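Local coordinates for uncharacterized protein (Bacteroides fragilis, PDB 3MSW), which is of unknown function but is probably exported and folds as a single-layer antiparallel sheet that probably evolved from beta-hairpin repeats, at residues A[74-78]-A[79-83]. Sequence-based numbering, arbitrary orientation.
Sequences ISRYE and TETSV
Ser75 and Ser82 form a hydrogen-bonded antiparallel pair: Ser75 N reaches Ser82 O at 2.8 Å, and Ser82 N returns to Ser75 O at 2.9 Å, both bonds almost straight. A water that gives a proton to Ser82 O also lies 3.0 Å from Ser75 OG, adding a third link. On the same face, with CG anti to its own carbonyl carbon (chi1 -52°), Tyr77 brings its ring edge to Ser82, CE2 lying 4.1 Å from Ser82 CB. Tyr77 also closes the ladder with Glu80 through two backbone bonds; the one from Glu80 N to Tyr77 O comes from well above the carbonyl plane. These two residues bound a type II' beta turn, so residues 74-83 form the tip of a two-residue beta hairpin, consistent with a single-layer fold built from hairpin repeats, with Glu78 at positive phi (67°) in its first corner. From the other face Arg76, bent at chi2 and chi3, folds across Thr81 toward the turn. NH1 and NH2 both donate to Glu78 O, at 2.9 and 3.2 Å, NH2 on a lone pair, NH1 above the carbonyl plane. Beside it, Ile74 CG2 packs on Thr81 CG2 at 3.7 Å. Backbone bonds continue the sheet, Ile74 pairing with Thr52 and Thr81 with Tyr103.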
loop_
_atom_site.group_PDB
_atom_site.type_symbol
_atom_site.label_atom_id
_atom_site.label_comp_id
_atom_site.label_asym_id
_atom_site.label_seq_id
_atom_site.Cartn_x
_atom_site.Cartn_y
_atom_site.Cartn_z
ATOM N N ILE A 74 -3.888 2.907 6.806
ATOM C CA ILE A 74 -5.321 2.672 6.602
ATOM C C ILE A 74 -6.015 2.930 7.928
ATOM O O ILE A 74 -5.730 2.250 8.920
ATOM C CB ILE A 74 -5.656 1.233 6.072
ATOM C CG1 ILE A 74 -4.950 0.884 4.761
ATOM C CG2 ILE A 74 -7.162 1.046 5.919
ATOM C CD1 ILE A 74 -3.713 0.078 4.910
ATOM N N SER A 75 -6.935 3.908 7.946
ATOM C CA SER A 75 -7.699 4.269 9.127
ATOM C C SER A 75 -9.155 3.976 8.849
ATOM O O SER A 75 -9.689 4.356 7.792
ATOM C CB SER A 75 -7.521 5.750 9.454
ATOM O OG SER A 75 -6.162 6.073 9.684
ATOM N N ARG A 76 -9.796 3.319 9.814
ATOM C CA ARG A 76 -11.186 2.915 9.753
ATOM C C ARG A 76 -12.001 3.733 10.701
ATOM O O ARG A 76 -11.619 3.943 11.861
ATOM C CB ARG A 76 -11.338 1.421 10.080
ATOM C CG ARG A 76 -10.580 0.490 9.107
ATOM C CD ARG A 76 -11.362 0.152 7.843
ATOM N NE ARG A 76 -12.571 -0.603 8.164
ATOM C CZ ARG A 76 -13.796 -0.090 8.152
ATOM N NH1 ARG A 76 -13.995 1.169 7.767
ATOM N NH2 ARG A 76 -14.837 -0.838 8.503
ATOM N N TYR A 77 -13.115 4.234 10.180
ATOM C CA TYR A 77 -14.082 5.035 10.901
ATOM C C TYR A 77 -15.486 4.520 10.531
ATOM O O TYR A 77 -16.327 5.292 10.104
ATOM C CB TYR A 77 -13.953 6.517 10.534
ATOM C CG TYR A 77 -12.561 7.082 10.649
ATOM C CD1 TYR A 77 -12.082 7.561 11.862
ATOM C CD2 TYR A 77 -11.754 7.234 9.520
ATOM C CE1 TYR A 77 -10.813 8.126 11.965
ATOM C CE2 TYR A 77 -10.488 7.808 9.611
ATOM C CZ TYR A 77 -10.023 8.250 10.837
ATOM O OH TYR A 77 -8.785 8.817 10.951
ATOM N N GLU A 78 -15.688 3.192 10.651
ATOM C CA GLU A 78 -16.933 2.454 10.434
ATOM C C GLU A 78 -17.356 2.475 8.982
ATOM O O GLU A 78 -16.865 1.635 8.210
ATOM C CB GLU A 78 -18.039 2.943 11.401
ATOM C CG GLU A 78 -19.186 1.971 11.605
ATOM C CD GLU A 78 -20.239 2.481 12.567
ATOM O OE1 GLU A 78 -19.920 2.616 13.768
ATOM O OE2 GLU A 78 -21.364 2.792 12.112
ATOM N N THR A 79 -18.220 3.458 8.593
ATOM C CA THR A 79 -18.670 3.615 7.213
ATOM C C THR A 79 -17.563 4.291 6.363
ATOM O O THR A 79 -17.654 4.285 5.149
ATOM C CB THR A 79 -20.001 4.392 7.130
ATOM O OG1 THR A 79 -19.846 5.722 7.650
ATOM C CG2 THR A 79 -21.166 3.659 7.795
ATOM N N GLU A 80 -16.558 4.901 6.999
ATOM C CA GLU A 80 -15.496 5.588 6.264
ATOM C C GLU A 80 -14.131 4.936 6.453
ATOM O O GLU A 80 -13.761 4.592 7.577
ATOM C CB GLU A 80 -15.456 7.076 6.657
ATOM C CG GLU A 80 -14.386 7.852 5.894
ATOM C CD GLU A 80 -14.284 9.336 6.171
ATOM O OE1 GLU A 80 -15.304 9.948 6.560
ATOM O OE2 GLU A 80 -13.189 9.897 5.951
ATOM N N THR A 81 -13.386 4.770 5.355
ATOM C CA THR A 81 -12.027 4.249 5.362
ATOM C C THR A 81 -11.178 5.306 4.659
ATOM O O THR A 81 -11.486 5.721 3.532
ATOM C CB THR A 81 -11.897 2.883 4.632
ATOM O OG1 THR A 81 -12.753 1.935 5.244
ATOM C CG2 THR A 81 -10.455 2.320 4.674
ATOM N N SER A 82 -10.099 5.713 5.312
ATOM C CA SER A 82 -9.162 6.692 4.770
ATOM C C SER A 82 -7.800 5.975 4.593
ATOM O O SER A 82 -7.350 5.300 5.520
ATOM C CB SER A 82 -9.047 7.848 5.755
ATOM O OG SER A 82 -8.351 8.961 5.230
ATOM N N VAL A 83 -7.170 6.097 3.401
ATOM C CA VAL A 83 -5.888 5.450 3.031
ATOM C C VAL A 83 -4.890 6.545 2.614
ATOM O O VAL A 83 -5.172 7.303 1.685
ATOM C CB VAL A 83 -6.092 4.400 1.879
ATOM C CG1 VAL A 83 -4.792 3.706 1.509
ATOM C CG2 VAL A 83 -7.162 3.368 2.222
HETATM O O HOH W 1 -5.142 6.862 6.974
#